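Local atomic coordinates of endo-b-1,4-glucanase (Nasutitermes takasagoensis, PDB entry 1KS8), a protein that probably cuts internal beta-1,4-glucosidic linkages in cellulose and related beta-glucans, as a glycoside hydrolase family 9 endoglucanase with an (alpha/alpha)6 fold. Residues K290-L295 / Q397-V402; M1-K6 / L339-R344. One frame throughout, in Å; residues are numbered along the deposited sequence.

Interaction 1 (K290-L295 / Q397-V402)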
loop_
_atom_site.group_PDB
_atom_site.type_symbol
_atom_site.label_atom_id
_atom_site.label_comp_id
_atom_site.label_asym_id
_atom_site.label_seq_id
_atom_site.Cartn_x
_atom_site.Cartn_y
_atom_site.Cartn_z
ATOM N N LYS A 290 -0.177 9.395 -21.958
ATOM C CA LYS A 290 -1.268 8.446 -21.793
ATOM C C LYS A 290 -1.213 7.431 -22.921
ATOM O O LYS A 290 -0.631 7.695 -23.972
ATOM C CB LYS A 290 -2.610 9.178 -21.835
ATOM C CG LYS A 290 -2.767 10.236 -20.756
ATOM C CD LYS A 290 -4.026 11.057 -20.952
ATOM C CE LYS A 290 -4.151 12.124 -19.873
ATOM N NZ LYS A 290 -3.026 13.105 -19.924
ATOM N N THR A 291 -1.800 6.261 -22.698
ATOM C CA THR A 291 -1.843 5.247 -23.740
ATOM C C THR A 291 -2.932 5.724 -24.698
ATOM O O THR A 291 -3.731 6.595 -24.349
ATOM C CB THR A 291 -2.251 3.870 -23.180
ATOM O OG1 THR A 291 -3.610 3.925 -22.725
ATOM C CG2 THR A 291 -1.335 3.470 -22.025
ATOM N N PRO A 292 -2.976 5.173 -25.919
ATOM C CA PRO A 292 -4.005 5.599 -26.872
ATOM C C PRO A 292 -5.422 5.448 -26.316
ATOM O O PRO A 292 -6.319 6.220 -26.660
ATOM C CB PRO A 292 -3.751 4.691 -28.073
ATOM C CG PRO A 292 -2.264 4.521 -28.038
ATOM C CD PRO A 292 -2.007 4.268 -26.561
ATOM N N LYS A 293 -5.621 4.455 -25.453
ATOM C CA LYS A 293 -6.936 4.219 -24.873
ATOM C C LYS A 293 -7.245 5.045 -23.624
ATOM O O LYS A 293 -8.282 4.855 -22.990
ATOM C CB LYS A 293 -7.128 2.723 -24.602
ATOM C CG LYS A 293 -7.222 1.916 -25.896
ATOM C CD LYS A 293 -7.489 0.440 -25.657
ATOM C CE LYS A 293 -7.640 -0.292 -26.984
ATOM N NZ LYS A 293 -7.904 -1.748 -26.812
ATOM N N GLY A 294 -6.341 5.954 -23.266
ATOM C CA GLY A 294 -6.596 6.828 -22.131
ATOM C C GLY A 294 -5.971 6.575 -20.774
ATOM O O GLY A 294 -6.200 7.355 -19.850
ATOM N N LEU A 295 -5.195 5.509 -20.630
ATOM C CA LEU A 295 -4.574 5.226 -19.343
ATOM C C LEU A 295 -3.349 6.105 -19.100
ATOM O O LEU A 295 -2.495 6.239 -19.974
ATOM C CB LEU A 295 -4.148 3.755 -19.268
ATOM C CG LEU A 295 -3.395 3.334 -18.000
ATOM C CD1 LEU A 295 -4.363 3.294 -16.828
ATOM C CD2 LEU A 295 -2.752 1.966 -18.205
ATOM N N GLN A 397 2.784 0.987 -22.882
ATOM C CA GLN A 397 2.381 2.323 -23.308
ATOM C C GLN A 397 1.423 2.369 -24.497
ATOM O O GLN A 397 0.873 3.426 -24.811
ATOM C CB GLN A 397 3.623 3.164 -23.610
ATOM C CG GLN A 397 4.432 2.683 -24.800
ATOM C CD GLN A 397 5.693 3.500 -25.004
ATOM O OE1 GLN A 397 5.655 4.731 -25.000
ATOM N NE2 GLN A 397 6.818 2.819 -25.191
ATOM N N ASN A 398 1.218 1.231 -25.153
ATOM C CA ASN A 398 0.311 1.172 -26.295
ATOM C C ASN A 398 -0.866 0.235 -26.046
ATOM O O ASN A 398 -1.476 -0.274 -26.988
ATOM C CB ASN A 398 1.066 0.740 -27.556
ATOM C CG ASN A 398 2.034 1.800 -28.042
ATOM O OD1 ASN A 398 1.645 2.943 -28.284
ATOM N ND2 ASN A 398 3.301 1.427 -28.193
ATOM N N ASP A 399 -1.175 0.014 -24.770
ATOM C CA ASP A 399 -2.290 -0.843 -24.359
ATOM C C ASP A 399 -2.129 -2.316 -24.731
ATOM O O ASP A 399 -3.114 -3.053 -24.791
ATOM C CB ASP A 399 -3.604 -0.318 -24.950
ATOM C CG ASP A 399 -3.896 1.116 -24.553
ATOM O OD1 ASP A 399 -4.069 1.385 -23.345
ATOM O OD2 ASP A 399 -3.954 1.980 -25.452
ATOM N N ASN A 400 -0.896 -2.745 -24.977
ATOM C CA ASN A 400 -0.627 -4.136 -25.341
ATOM C C ASN A 400 -0.347 -4.943 -24.081
ATOM O O ASN A 400 0.293 -4.454 -23.152
ATOM C CB ASN A 400 0.568 -4.205 -26.291
ATOM C CG ASN A 400 0.269 -3.581 -27.641
ATOM O OD1 ASN A 400 1.174 -3.133 -28.344
ATOM N ND2 ASN A 400 -1.006 -3.558 -28.015
ATOM N N TYR A 401 -0.819 -6.185 -24.056
ATOM C CA TYR A 401 -0.647 -7.031 -22.885
ATOM C C TYR A 401 -0.839 -8.517 -23.177
ATOM O O TYR A 401 -1.718 -8.902 -23.950
ATOM C CB TYR A 401 -1.651 -6.603 -21.809
ATOM C CG TYR A 401 -1.747 -7.531 -20.623
ATOM C CD1 TYR A 401 -0.877 -7.412 -19.539
ATOM C CD2 TYR A 401 -2.707 -8.543 -20.588
ATOM C CE1 TYR A 401 -0.962 -8.278 -18.449
ATOM C CE2 TYR A 401 -2.798 -9.415 -19.510
ATOM C CZ TYR A 401 -1.925 -9.279 -18.444
ATOM O OH TYR A 401 -2.019 -10.156 -17.381
ATOM N N VAL A 402 -0.010 -9.337 -22.539
ATOM C CA VAL A 402 -0.079 -10.788 -22.656
ATOM C C VAL A 402 0.035 -11.337 -21.235
ATOM O O VAL A 402 0.954 -10.989 -20.498
ATOM C CB VAL A 402 1.071 -11.356 -23.518
ATOM C CG1 VAL A 402 1.022 -12.879 -23.512
ATOM C CG2 VAL A 402 0.955 -10.837 -24.943
HETATM O O HOH W 1 -5.593 -3.027 -25.929
#

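Interaction 2 (M1-K6 / L339-R344). Unlike the reference sequence in segment 1-6: Met-1 (reference Ala).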
loop_
_atom_site.group_PDB
_atom_site.type_symbol
_atom_site.label_atom_id
_atom_site.label_comp_id
_atom_site.label_asym_id
_atom_site.label_seq_id
_atom_site.Cartn_x
_atom_site.Cartn_y
_atom_site.Cartn_z
ATOM N N MET A 1 -19.131 -1.196 -19.369
ATOM C CA MET A 1 -19.321 -0.169 -18.305
ATOM C C MET A 1 -20.203 -0.706 -17.184
ATOM O O MET A 1 -20.391 -1.916 -17.054
ATOM C CB MET A 1 -19.957 1.092 -18.896
ATOM C CG MET A 1 -21.323 0.864 -19.525
ATOM S SD MET A 1 -22.108 2.401 -20.049
ATOM C CE MET A 1 -23.048 2.814 -18.578
ATOM N N ALA A 2 -20.743 0.206 -16.380
ATOM C CA ALA A 2 -21.610 -0.161 -15.266
ATOM C C ALA A 2 -20.911 -1.148 -14.339
ATOM O O ALA A 2 -21.391 -2.263 -14.126
ATOM C CB ALA A 2 -22.905 -0.763 -15.793
ATOM N N TYR A 3 -19.776 -0.732 -13.786
ATOM C CA TYR A 3 -19.008 -1.584 -12.885
ATOM C C TYR A 3 -19.532 -1.551 -11.454
ATOM O O TYR A 3 -19.938 -0.503 -10.948
ATOM C CB TYR A 3 -17.534 -1.168 -12.890
ATOM C CG TYR A 3 -16.850 -1.342 -14.224
ATOM C CD1 TYR A 3 -16.696 -2.607 -14.792
ATOM C CD2 TYR A 3 -16.363 -0.242 -14.924
ATOM C CE1 TYR A 3 -16.071 -2.769 -16.029
ATOM C CE2 TYR A 3 -15.739 -0.392 -16.160
ATOM C CZ TYR A 3 -15.597 -1.656 -16.706
ATOM O OH TYR A 3 -14.997 -1.801 -17.937
ATOM N N ASP A 4 -19.511 -2.712 -10.809
ATOM C CA ASP A 4 -19.959 -2.854 -9.428
ATOM C C ASP A 4 -18.773 -2.517 -8.525
ATOM O O ASP A 4 -18.064 -3.415 -8.062
ATOM C CB ASP A 4 -20.398 -4.299 -9.185
ATOM C CG ASP A 4 -21.075 -4.492 -7.844
ATOM O OD1 ASP A 4 -20.962 -3.602 -6.976
ATOM O OD2 ASP A 4 -21.716 -5.552 -7.663
ATOM N N TYR A 5 -18.560 -1.228 -8.276
ATOM C CA TYR A 5 -17.440 -0.790 -7.444
ATOM C C TYR A 5 -17.477 -1.383 -6.046
ATOM O O TYR A 5 -16.432 -1.644 -5.453
ATOM C CB TYR A 5 -17.402 0.738 -7.351
ATOM C CG TYR A 5 -17.264 1.423 -8.687
ATOM C CD1 TYR A 5 -16.146 1.208 -9.495
ATOM C CD2 TYR A 5 -18.264 2.269 -9.159
ATOM C CE1 TYR A 5 -16.031 1.816 -10.739
ATOM C CE2 TYR A 5 -18.161 2.879 -10.399
ATOM C CZ TYR A 5 -17.045 2.649 -11.186
ATOM O OH TYR A 5 -16.963 3.242 -12.422
ATOM N N LYS A 6 -18.674 -1.585 -5.508
ATOM C CA LYS A 6 -18.793 -2.169 -4.179
ATOM C C LYS A 6 -18.162 -3.554 -4.165
ATOM O O LYS A 6 -17.436 -3.905 -3.235
ATOM C CB LYS A 6 -20.260 -2.273 -3.762
ATOM C CG LYS A 6 -20.934 -0.939 -3.496
ATOM C CD LYS A 6 -22.386 -1.140 -3.077
ATOM C CE LYS A 6 -23.052 0.183 -2.734
ATOM N NZ LYS A 6 -23.094 1.112 -3.895
ATOM N N LEU A 339 -10.583 -1.769 -14.657
ATOM C CA LEU A 339 -11.688 -2.716 -14.574
ATOM C C LEU A 339 -12.121 -3.301 -15.912
ATOM O O LEU A 339 -12.864 -4.281 -15.941
ATOM C CB LEU A 339 -12.891 -2.068 -13.881
ATOM C CG LEU A 339 -12.629 -1.512 -12.476
ATOM C CD1 LEU A 339 -13.933 -0.997 -11.880
ATOM C CD2 LEU A 339 -12.030 -2.593 -11.590
ATOM N N GLY A 340 -11.678 -2.708 -17.019
ATOM C CA GLY A 340 -12.043 -3.259 -18.313
ATOM C C GLY A 340 -12.341 -2.336 -19.481
ATOM O O GLY A 340 -12.515 -2.821 -20.595
ATOM N N ASP A 341 -12.389 -1.026 -19.266
ATOM C CA ASP A 341 -12.700 -0.120 -20.370
ATOM C C ASP A 341 -11.692 -0.127 -21.517
ATOM O O ASP A 341 -11.988 0.355 -22.612
ATOM C CB ASP A 341 -12.895 1.305 -19.845
ATOM C CG ASP A 341 -14.278 1.520 -19.260
ATOM O OD1 ASP A 341 -15.027 0.529 -19.125
ATOM O OD2 ASP A 341 -14.619 2.678 -18.939
ATOM N N GLY A 342 -10.511 -0.682 -21.270
ATOM C CA GLY A 342 -9.497 -0.742 -22.305
ATOM C C GLY A 342 -9.584 -2.005 -23.146
ATOM O O GLY A 342 -8.761 -2.216 -24.039
ATOM N N GLY A 343 -10.571 -2.850 -22.861
ATOM C CA GLY A 343 -10.728 -4.077 -23.624
ATOM C C GLY A 343 -10.773 -5.337 -22.779
ATOM O O GLY A 343 -11.370 -6.339 -23.174
ATOM N N ARG A 344 -10.132 -5.292 -21.617
ATOM C CA ARG A 344 -10.108 -6.433 -20.712
ATOM C C ARG A 344 -9.815 -5.943 -19.308
ATOM O O ARG A 344 -9.254 -4.864 -19.118
ATOM C CB ARG A 344 -9.031 -7.440 -21.132
ATOM C CG ARG A 344 -7.600 -6.962 -20.906
ATOM C CD ARG A 344 -6.590 -7.954 -21.467
ATOM N NE ARG A 344 -6.620 -9.230 -20.760
ATOM C CZ ARG A 344 -5.932 -10.306 -21.131
ATOM N NH1 ARG A 344 -5.160 -10.265 -22.208
ATOM N NH2 ARG A 344 -6.012 -11.423 -20.421
#

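Interaction 1 (K290-L295 / Q397-V402)
Asp-399 reaches across to the type I beta turn formed by Thr-291 to Gly-294, and both its carboxylate oxygens are hydrogen-bonded, OD1 by two hydroxyl groups. Its CB lies against the aliphatic chain of Lys-293, 4.0 Å from Lys-293 CD. With chi1 at -57°, CG is set beside the backbone N of Asp-399 and anti to its carbonyl carbon. There CG comes within 3.5 Å of Thr-291 CB. At the tip, OD1 accepts the hydroxyl of Thr-291, OG1 to OD1 2.7 Å, on its syn side and 21° out of the carboxylate plane; Tyr-337 OH also bonds to OD1. On the other oxygen, the backbone N of Lys-293 donates to Asp-399 OD2 (N to OD2 3.0 Å), again syn but bent, 146° at the hydrogen. Pro-292 CD packs 3.2 Å from Asp-399 OD2.

Thr-291 OG1 has a second job: while donating to Asp-399 it accepts the N-H of Leu-295, which links the carboxylate, through the hydroxyl, to the backbone just past the turn. Beside this, the carbonyl O of Gln-397 receives a CA-H...O contact from Thr-291. The extended Lys-293 chain carries NZ past the carboxylate to Gly-342 O, and a water joins NZ to Asp-399 O. Lys-293 NZ stays 5.6 Å from Asp-399 OD2, close enough perhaps to steady the negative charge without a salt bridge.

This is a surface junction of two irregular loops. The turn precedes helix 303-319, on which Leu-295 packs, while Tyr-337 belongs to helix 324-341; the Asp-399 loop leads on to helix 408-411.

Interaction 2 (M1-K6 / L339-R344)
Tyr-3 OH donates a short hydrogen bond to Asp-341 OD1, 2.6 Å long. The hydroxyl comes to the anti side of that oxygen, 34° out of the carboxylate plane, and the ring and carboxylate planes are turned 41° apart. OD1 lies at the ring edge, near its plane, also close to CE2. The backbone N of Asp-341 is 3.0 Å from Tyr-3 OH as well, but at too poor an angle for a bond.

Behind the hydroxyl, Leu-339 lies under the ring: its CB sits over the ring centre, 3.7 Å from the centroid and almost on the ring normal, a CH-pi contact. Met-1 CA lies on the opposite face, offset toward the rim. In the (alpha/alpha)6 fold of this family 9 enzyme, the contact brings the chain's N-terminal lead-in to helix 5-18 against the C-terminal end of helix 324-341. Asp-4 is the N-cap of that first helix, its OD1 accepting from Gln-7 N.

Leu-339 CD1 sits where the two tyrosines meet, 3.7 Å from Tyr-3 CB and equally near Tyr-5 CE1. Its chi2 of -176° places CD1 anti to CA, extended toward both side chains. Tyr-5 continues past the leucine, its OH bonded to Asp-336 and Gln-332 on helix 324-341, while its ring packs against Leu-425, Leu-428 and Val-429 of helix 415-430.

From the N terminus, segment 1-6 runs into the start of helix 5-18. Segment 290-295 follows much later, in the loop between helices 271-286 and 303-319, before the chain runs through helix 324-341 to 339-344. There interaction 2 closes a loop of 332 residues. The chain then continues to 397-402, where interaction 1 closes 101 residues back to 290-295. The segments alternate, so the two closures cross rather than nest. Segment 339-344 is the meeting point: it touches both segments of interaction 1, through Lys-293 and, by packing of Arg-344, Tyr-401. Together the two interactions join the N-terminal lead-in, the end of helix 324-341 and two surface loops.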